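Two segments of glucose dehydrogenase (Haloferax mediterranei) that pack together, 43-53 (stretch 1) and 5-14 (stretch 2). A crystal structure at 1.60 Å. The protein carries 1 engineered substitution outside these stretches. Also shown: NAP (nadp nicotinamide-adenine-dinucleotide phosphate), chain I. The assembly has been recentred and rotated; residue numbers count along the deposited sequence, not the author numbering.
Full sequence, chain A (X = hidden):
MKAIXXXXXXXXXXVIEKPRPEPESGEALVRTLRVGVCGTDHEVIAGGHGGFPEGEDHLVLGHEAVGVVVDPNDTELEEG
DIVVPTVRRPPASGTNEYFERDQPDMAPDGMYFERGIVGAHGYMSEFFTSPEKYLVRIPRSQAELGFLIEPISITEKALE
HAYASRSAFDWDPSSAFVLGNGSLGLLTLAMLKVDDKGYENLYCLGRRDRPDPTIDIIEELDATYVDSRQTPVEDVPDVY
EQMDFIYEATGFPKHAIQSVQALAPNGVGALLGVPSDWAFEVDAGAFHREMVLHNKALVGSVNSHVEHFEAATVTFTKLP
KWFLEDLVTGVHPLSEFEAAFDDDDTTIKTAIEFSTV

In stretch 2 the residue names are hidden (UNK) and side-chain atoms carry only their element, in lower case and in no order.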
ATOM      1  N   GLU A  43      -9.823  12.608 -22.110  1.00 29.68           N
ATOM      2  CA  GLU A  43      -9.501  13.598 -21.059  1.00 30.67           C
ATOM      3  C   GLU A  43      -8.604  14.703 -21.631  1.00 34.85           C
ATOM      4  O   GLU A  43      -8.811  15.873 -21.356  1.00 33.50           O
ATOM      5  CB  GLU A  43      -8.855  12.923 -19.845  1.00 32.87           C
ATOM      6  CG  GLU A  43      -9.762  11.960 -19.095  1.00 32.95           C
ATOM      7  CD  GLU A  43      -9.001  11.004 -18.181  1.00 54.33           C
ATOM      8  OE1 GLU A  43      -7.928  11.388 -17.663  1.00 66.26           O
ATOM      9  OE2 GLU A  43      -9.473   9.855 -17.989  1.00 46.12           O
ATOM     10  N   VAL A  44      -7.631  14.338 -22.471  1.00 26.96           N
ATOM     11  CA  VAL A  44      -6.771  15.323 -23.136  1.00 30.01           C
ATOM     12  C   VAL A  44      -7.590  16.225 -24.065  1.00 29.13           C
ATOM     13  O   VAL A  44      -7.317  17.424 -24.183  1.00 32.64           O
ATOM     14  CB  VAL A  44      -5.633  14.629 -23.971  1.00 29.88           C
ATOM     15  CG1 VAL A  44      -4.889  15.632 -24.853  1.00 30.54           C
ATOM     16  CG2 VAL A  44      -4.648  13.911 -23.059  1.00 32.91           C
ATOM     17  N   ILE A  45      -8.557  15.651 -24.763  1.00 27.35           N
ATOM     18  CA  ILE A  45      -9.369  16.428 -25.725  1.00 27.09           C
ATOM     19  C   ILE A  45     -10.222  17.424 -24.948  1.00 37.36           C
ATOM     20  O   ILE A  45     -10.349  18.565 -25.354  1.00 38.31           O
ATOM     21  CB  ILE A  45     -10.267  15.504 -26.566  1.00 31.61           C
ATOM     22  CG1 ILE A  45      -9.396  14.700 -27.533  1.00 30.72           C
ATOM     23  CG2 ILE A  45     -11.315  16.302 -27.375  1.00 36.53           C
ATOM     24  CD1 ILE A  45     -10.106  13.442 -28.087  1.00 32.46           C
ATOM     25  N   ALA A  46     -10.780  16.959 -23.829  1.00 32.56           N
ATOM     26  CA  ALA A  46     -11.622  17.774 -22.944  1.00 39.40           C
ATOM     27  C   ALA A  46     -10.831  18.835 -22.174  1.00 52.09           C
ATOM     28  O   ALA A  46     -11.406  19.826 -21.733  1.00 54.13           O
ATOM     29  CB  ALA A  46     -12.351  16.883 -21.954  1.00 36.07           C
ATOM     30  N   GLY A  47      -9.523  18.630 -22.016  1.00 41.92           N
ATOM     31  CA  GLY A  47      -8.706  19.500 -21.190  1.00 95.26           C
ATOM     32  C   GLY A  47      -8.333  20.785 -21.903  1.00 54.28           C
ATOM     33  O   GLY A  47      -8.893  21.120 -22.955  1.00 64.02           O
ATOM     34  N   GLY A  48      -7.379  21.507 -21.322  1.00 66.43           N
ATOM     35  CA  GLY A  48      -6.887  22.744 -21.900  1.00 56.72           C
ATOM     36  C   GLY A  48      -5.716  22.510 -22.834  1.00 61.80           C
ATOM     37  O   GLY A  48      -5.430  21.379 -23.227  1.00 54.18           O
ATOM     38  N   HIS A  49      -5.028  23.593 -23.181  1.00 74.61           N
ATOM     39  CA  HIS A  49      -3.843  23.517 -24.033  1.00 46.66           C
ATOM     40  C   HIS A  49      -2.542  23.629 -23.219  1.00 65.98           C
ATOM     41  O   HIS A  49      -1.489  23.953 -23.772  1.00 46.10           O
ATOM     42  CB  HIS A  49      -3.899  24.576 -25.160  1.00 59.96           C
ATOM     43  CG  HIS A  49      -4.105  25.984 -24.683  1.00105.82           C
ATOM     44  ND1 HIS A  49      -5.350  26.495 -24.378  1.00 92.17           N
ATOM     45  CD2 HIS A  49      -3.227  26.994 -24.479  1.00 74.40           C
ATOM     46  CE1 HIS A  49      -5.227  27.752 -23.992  1.00 78.91           C
ATOM     47  NE2 HIS A  49      -3.948  28.079 -24.046  1.00145.82           N
ATOM     48  N   GLY A  50      -2.612  23.339 -21.919  1.00 81.59           N
ATOM     49  CA  GLY A  50      -1.445  23.413 -21.052  1.00117.50           C
ATOM     50  C   GLY A  50      -0.416  22.339 -21.367  1.00 41.11           C
ATOM     51  O   GLY A  50       0.792  22.590 -21.321  1.00 56.95           O
ATOM     52  N   GLY A  51      -0.912  21.144 -21.681  1.00 98.77           N
ATOM     53  CA  GLY A  51      -0.081  20.024 -22.082  1.00 56.92           C
ATOM     54  C   GLY A  51       0.517  20.086 -23.484  1.00 54.52           C
ATOM     55  O   GLY A  51       1.238  19.175 -23.869  1.00 33.91           O
ATOM     56  N   PHE A  52       0.245  21.136 -24.253  1.00 33.09           N
ATOM     57  CA  PHE A  52       0.842  21.253 -25.574  1.00 33.34           C
ATOM     58  C   PHE A  52       2.349  21.373 -25.396  1.00 36.66           C
ATOM     59  O   PHE A  52       2.817  21.940 -24.386  1.00 38.23           O
ATOM     60  CB  PHE A  52       0.317  22.476 -26.356  1.00 37.62           C
ATOM     61  CG  PHE A  52      -1.104  22.339 -26.877  1.00 29.52           C
ATOM     62  CD1 PHE A  52      -1.984  21.395 -26.372  1.00 26.86           C
ATOM     63  CD2 PHE A  52      -1.556  23.202 -27.853  1.00 37.85           C
ATOM     64  CE1 PHE A  52      -3.275  21.281 -26.851  1.00 34.15           C
ATOM     65  CE2 PHE A  52      -2.856  23.107 -28.328  1.00 35.12           C
ATOM     66  CZ  PHE A  52      -3.711  22.139 -27.826  1.00 30.09           C
ATOM     67  N   PRO A  53       3.115  20.846 -26.345  1.00 28.12           N
ATOM     68  CA  PRO A  53       4.569  20.983 -26.315  1.00 23.20           C
ATOM     69  C   PRO A  53       4.959  22.461 -26.372  1.00 40.43           C
ATOM     70  O   PRO A  53       4.316  23.240 -27.063  1.00 33.81           O
ATOM     71  CB  PRO A  53       5.041  20.231 -27.557  1.00 30.86           C
ATOM     72  CG  PRO A  53       3.882  19.346 -27.924  1.00 24.13           C
ATOM     73  CD  PRO A  53       2.656  20.057 -27.506  1.00 23.31           C
ATOM     74  N   UNK A   5      -4.541  15.762 -34.290  1.00 18.93           N
ATOM     75  CA  UNK A   5      -4.115  16.655 -33.216  1.00 18.10           C
ATOM     76  C   UNK A   5      -5.289  17.391 -32.592  1.00 20.29           C
ATOM     77  O   UNK A   5      -6.351  17.498 -33.199  1.00 24.71           O
ATOM     78  c   UNK A   5      -3.132  17.653 -33.741  1.00 19.84           C
ATOM     79  N   UNK A   6      -5.090  17.857 -31.364  1.00 23.26           N
ATOM     80  CA  UNK A   6      -6.019  18.839 -30.762  1.00 25.03           C
ATOM     81  C   UNK A   6      -5.343  20.225 -30.904  1.00 27.73           C
ATOM     82  O   UNK A   6      -4.125  20.374 -30.771  1.00 23.54           O
ATOM     83  c   UNK A   6      -7.284  17.291 -29.203  1.00 31.48           C
ATOM     84  c   UNK A   6      -5.114  18.312 -28.440  1.00 34.05           C
ATOM     85  c   UNK A   6      -6.359  18.518 -29.291  1.00 28.47           C
ATOM     86  N   UNK A   7      -6.140  21.232 -31.236  1.00 34.88           N
ATOM     87  CA  UNK A   7      -5.664  22.607 -31.368  1.00 39.58           C
ATOM     88  C   UNK A   7      -6.424  23.483 -30.376  1.00 32.15           C
ATOM     89  O   UNK A   7      -7.532  23.135 -29.924  1.00 33.53           O
ATOM     90  c   UNK A   7      -5.941  23.137 -32.778  1.00 38.07           C
ATOM     91  c   UNK A   7      -4.888  22.861 -33.840  1.00 52.40           C
ATOM     92  c   UNK A   7      -4.689  23.405 -36.337  1.00 79.73           C
ATOM     93  n   UNK A   7      -5.438  23.355 -37.647  1.00 51.36           N
ATOM     94  c   UNK A   7      -5.553  22.839 -35.220  1.00 51.85           C
ATOM     95  N   UNK A   8      -5.810  24.612 -30.018  1.00 20.00           N
ATOM     96  CA  UNK A   8      -6.528  25.624 -29.242  1.00 20.00           C
ATOM     97  C   UNK A   8      -7.727  26.102 -30.044  1.00 20.00           C
ATOM     98  O   UNK A   8      -7.589  26.474 -31.217  1.00 20.00           O
ATOM     99  n   UNK A   8      -1.432  29.421 -26.970  1.00 20.00           N
ATOM    100  n   UNK A   8      -0.454  27.872 -25.648  1.00 20.00           N
ATOM    101  c   UNK A   8      -4.472  26.471 -27.996  1.00 20.00           C
ATOM    102  c   UNK A   8      -5.611  26.812 -28.955  1.00 20.00           C
ATOM    103  c   UNK A   8      -3.513  27.639 -27.768  1.00 20.00           C
ATOM    104  c   UNK A   8      -1.453  28.171 -26.489  1.00 20.00           C
ATOM    105  n   UNK A   8      -2.416  27.311 -26.845  1.00 20.00           N
ATOM    106  N   UNK A   9      -8.919  26.022 -29.452  1.00 62.23           N
ATOM    107  CA  UNK A   9     -10.125  26.515 -30.098  1.00 68.72           C
ATOM    108  C   UNK A   9     -10.963  25.485 -30.842  1.00106.17           C
ATOM    109  O   UNK A   9     -12.141  25.734 -31.083  1.00100.66           O
ATOM    110  N   UNK A  10     -10.374  24.350 -31.219  1.00 40.22           N
ATOM    111  CA  UNK A  10     -11.121  23.271 -31.857  1.00 38.03           C
ATOM    112  C   UNK A  10     -11.594  22.329 -30.751  1.00 41.60           C
ATOM    113  O   UNK A  10     -10.802  21.926 -29.901  1.00 43.85           O
ATOM    114  o   UNK A  10     -10.792  24.547 -35.856  1.00129.32           O
ATOM    115  o   UNK A  10     -11.786  22.693 -35.253  1.00 45.58           O
ATOM    116  c   UNK A  10     -10.863  23.529 -35.137  1.00 88.33           C
ATOM    117  c   UNK A  10     -10.242  22.507 -32.873  1.00 42.01           C
ATOM    118  c   UNK A  10      -9.779  23.317 -34.091  1.00 40.86           C
ATOM    119  N   UNK A  11     -12.872  21.969 -30.753  1.00 33.37           N
ATOM    120  CA  UNK A  11     -13.401  21.073 -29.715  1.00 41.97           C
ATOM    121  C   UNK A  11     -13.078  19.592 -29.978  1.00 45.81           C
ATOM    122  O   UNK A  11     -13.090  18.772 -29.044  1.00 36.26           O
ATOM    123  o   UNK A  11     -16.442  23.144 -29.364  1.00171.32           O
ATOM    124  c   UNK A  11     -15.319  22.659 -29.123  1.00 53.36           C
ATOM    125  c   UNK A  11     -14.922  21.249 -29.574  1.00 50.14           C
ATOM    126  o   UNK A  11     -14.498  23.356 -28.485  1.00 78.45           O
ATOM    127  N   UNK A  12     -12.789  19.256 -31.235  1.00 42.24           N
ATOM    128  CA  UNK A  12     -12.533  17.868 -31.623  1.00 35.44           C
ATOM    129  C   UNK A  12     -11.141  17.689 -32.250  1.00 27.72           C
ATOM    130  O   UNK A  12     -10.494  18.647 -32.664  1.00 27.04           O
ATOM    131  c   UNK A  12     -14.994  17.207 -31.968  1.00 45.19           C
ATOM    132  n   UNK A  12     -19.011  14.814 -31.875  1.00145.70           N
ATOM    133  n   UNK A  12     -18.975  16.750 -33.105  1.00148.94           N
ATOM    134  c   UNK A  12     -13.608  17.402 -32.600  1.00 37.65           C
ATOM    135  c   UNK A  12     -18.321  15.791 -32.454  1.00179.73           C
ATOM    136  n   UNK A  12     -16.989  15.786 -32.373  1.00147.30           N
ATOM    137  c   UNK A  12     -16.086  16.786 -32.955  1.00 59.49           C
ATOM    138  N   UNK A  13     -10.664  16.449 -32.333  1.00 26.38           N
ATOM    139  CA  UNK A  13      -9.417  16.225 -33.056  1.00 21.48           C
ATOM    140  C   UNK A  13      -9.562  16.540 -34.527  1.00 23.41           C
ATOM    141  O   UNK A  13     -10.620  16.326 -35.124  1.00 29.80           O
ATOM    142  c   UNK A  13     -11.179  15.206 -31.739  1.00 32.73           C
ATOM    143  c   UNK A  13      -9.176  14.721 -32.878  1.00 25.38           C
ATOM    144  c   UNK A  13      -9.917  14.363 -31.662  1.00 33.35           C
ATOM    145  N   UNK A  14      -8.488  17.027 -35.119  1.00 25.70           N
ATOM    146  CA  UNK A  14      -8.461  17.303 -36.535  1.00 27.41           C
ATOM    147  C   UNK A  14      -7.202  16.811 -37.205  1.00 25.99           C
ATOM    148  O   UNK A  14      -6.196  16.566 -36.550  1.00 23.89           O
ATOM    149  c   UNK A  14      -8.568  18.805 -36.786  1.00 31.87           C
ATOM    150  c   UNK A  14      -9.928  19.306 -36.265  1.00 34.05           C
ATOM    151  c   UNK A  14      -7.432  19.540 -36.123  1.00 30.22           C
TER
HETATM  152  PA  NAP I 701     -13.274   5.072 -19.124  1.00 29.21           P
HETATM  153  O1A NAP I 701     -13.790   6.419 -18.947  1.00 41.82           O
HETATM  154  O2A NAP I 701     -13.473   4.525 -20.545  1.00 40.03           O
HETATM  155  O5B NAP I 701     -13.965   4.059 -18.133  1.00 25.06           O
HETATM  156  C5B NAP I 701     -14.363   4.371 -16.825  1.00 22.79           C
HETATM  157  C4B NAP I 701     -15.576   3.488 -16.634  1.00 18.07           C
HETATM  158  O4B NAP I 701     -15.928   3.535 -15.270  1.00 20.32           O
HETATM  159  C3B NAP I 701     -16.800   3.932 -17.459  1.00 22.94           C
HETATM  160  O3B NAP I 701     -17.276   2.918 -18.328  1.00 20.77           O
HETATM  161  C2B NAP I 701     -17.834   4.306 -16.395  1.00 22.46           C
HETATM  162  O2B NAP I 701     -19.160   3.890 -16.680  1.00 23.78           O
HETATM  163  C1B NAP I 701     -17.335   3.575 -15.173  1.00 23.06           C
HETATM  164  N9A NAP I 701     -17.707   4.265 -13.953  1.00 20.89           N
HETATM  165  C8A NAP I 701     -17.377   5.553 -13.600  1.00 22.29           C
HETATM  166  N7A NAP I 701     -17.922   5.815 -12.397  1.00 21.06           N
HETATM  167  C5A NAP I 701     -18.641   4.712 -12.000  1.00 21.56           C
HETATM  168  C6A NAP I 701     -19.412   4.400 -10.875  1.00 23.68           C
HETATM  169  N6A NAP I 701     -19.654   5.290  -9.890  1.00 23.39           N
HETATM  170  N1A NAP I 701     -20.001   3.161 -10.782  1.00 22.08           N
HETATM  171  C2A NAP I 701     -19.821   2.210 -11.764  1.00 22.32           C
HETATM  172  N3A NAP I 701     -19.066   2.504 -12.886  1.00 20.37           N
HETATM  173  C4A NAP I 701     -18.478   3.721 -12.988  1.00 19.56           C
HETATM  174  O3  NAP I 701     -11.692   5.040 -18.940  1.00 33.84           O
HETATM  175  PN  NAP I 701     -10.605   3.863 -19.178  1.00 24.15           P
HETATM  176  O1N NAP I 701     -11.154   2.515 -18.854  1.00 21.34           O
HETATM  177  O2N NAP I 701      -9.827   4.059 -20.442  1.00 24.69           O
HETATM  178  O5D NAP I 701      -9.815   4.426 -17.908  1.00 23.10           O
HETATM  179  C5D NAP I 701     -10.251   4.129 -16.596  1.00 23.51           C
HETATM  180  C4D NAP I 701      -9.580   5.053 -15.582  1.00 30.87           C
HETATM  181  O4D NAP I 701      -8.178   4.766 -15.585  1.00 23.56           O
HETATM  182  C3D NAP I 701      -9.721   6.543 -15.907  1.00 26.91           C
HETATM  183  O3D NAP I 701      -9.959   7.295 -14.735  1.00 26.03           O
HETATM  184  C2D NAP I 701      -8.373   6.883 -16.533  1.00 28.07           C
HETATM  185  O2D NAP I 701      -8.014   8.239 -16.482  1.00 28.05           O
HETATM  186  C1D NAP I 701      -7.442   5.981 -15.724  1.00 19.09           C
HETATM  187  N1N NAP I 701      -6.191   5.580 -16.380  1.00 22.93           N
HETATM  188  C2N NAP I 701      -5.082   5.664 -15.595  1.00 25.84           C
HETATM  189  C3N NAP I 701      -3.882   5.228 -16.079  1.00 24.97           C
HETATM  190  C7N NAP I 701      -2.758   5.189 -15.086  1.00 22.34           C
HETATM  191  O7N NAP I 701      -1.535   4.932 -15.699  1.00 23.14           O
HETATM  192  N7N NAP I 701      -3.002   5.397 -13.763  1.00 17.09           N
HETATM  193  C4N NAP I 701      -3.743   4.732 -17.381  1.00 23.49           C
HETATM  194  C5N NAP I 701      -4.886   4.642 -18.166  1.00 23.96           C
HETATM  195  C6N NAP I 701      -6.123   5.046 -17.645  1.00 23.61           C
HETATM  196  P2B NAP I 701     -20.226   4.863 -17.491  1.00 22.43           P
HETATM  197  O1X NAP I 701     -19.824   5.072 -18.858  1.00 22.30           O
HETATM  198  O2X NAP I 701     -21.552   4.089 -17.346  1.00 21.92           O
HETATM  199  O3X NAP I 701     -20.323   6.206 -16.759  1.00 23.12           O

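Position 5 has one side-chain carbon and nothing beyond it, so it is Ala5. It lies out of reach of stretch 1 and is buried; its backbone pairs with position 14, N to O at 2.9 Å in each direction, and a single methyl takes up little of the enclosed space.

Position 6 carries three carbons, one bearing the other two. This short fork points toward stretch 1, one carbon lying 3.7 Å from CG1 of Ile45 and another 3.8 Å from CE1 of Phe52. A beta-branched hydrocarbon suits a buried strand position, and the residue is Val6. Its CG2 also comes within 4.5 Å of CG1 of Val44, and its carbonyl O is 3.5 Å from CZ of Phe52.

At position 7 four carbons run in a row and end in nitrogen. The contact is made by the backbone, C lying 4.0 Å from CZ of Phe52. This is Lys7, and its CA-to-CB bond points away from stretch 1, as suits a chain with a charged end.

Position 8 has three carbons, a nitrogen, then a carbon carrying two more nitrogens. The long chain starts sideways, but its end comes nearer to stretch 1. One carbon lies 3.7 Å from CE2 of Phe52, and another 3.6 Å from the centroid of the His49 ring, over one face, a CH-pi contact. The guanidinium makes it Arg8, with CG next to Phe52 and CD over His49. The methylene chain offers apolar surface to both rings, and the residue as a whole is exposed, which suits a long side chain with a charge. His49 is poorly ordered, and the modelled overlap of the two side chains supports no finer reading.

Position 9 has no side-chain atoms and is Gly9. At phi 96° and psi -21°, a CB would be jammed against the preceding carbonyl O, so the backbone itself calls for glycine within the type II turn from Lys7 to position 10.

Position 10 shows three carbons, the third carrying two oxygens: Glu10, exposed and out of reach of stretch 1, as suits a carboxylate, which solvent can surround. Its N closes the turn through a weak hydrogen bond to O of Lys7, 3.4 Å.

Position 11 has two carbons, the second carrying two oxygens, and its backbone O approaches CG2 of Ile45 at 3.5 Å. It is Asp11. The residue is exposed and its CA-to-CB bond points away from stretch 1, which suits an acidic side chain.

Position 12, again three carbons, a nitrogen and a carbon with two nitrogens, is Arg12; its CA-to-CB bond points away from stretch 1, and an exposed, poorly ordered site suits a long charged side chain that solvent can surround.

Position 13 has three carbons closing a ring onto its own N, one of them 3.7 Å from CD1 of Ile45. It is Pro13, whose compact apolar ring, with CG nearest, suits a buried site.

Position 14 has one carbon carrying two others, Val14, a beta-branched strand residue out of reach of stretch 1.

The contact works by apolar packing, with no hydrogen bond across it. Val6 touches Val44, Ile45 and Phe52; Pro13 extends the patch along Ile45, while Arg8 meets Phe52 and His49. The price is the buried N of Arg8, without a polar partner and 3.7 Å from CE2 of Phe52.

Stretch 2 (5-14) AVKRGEDRPV
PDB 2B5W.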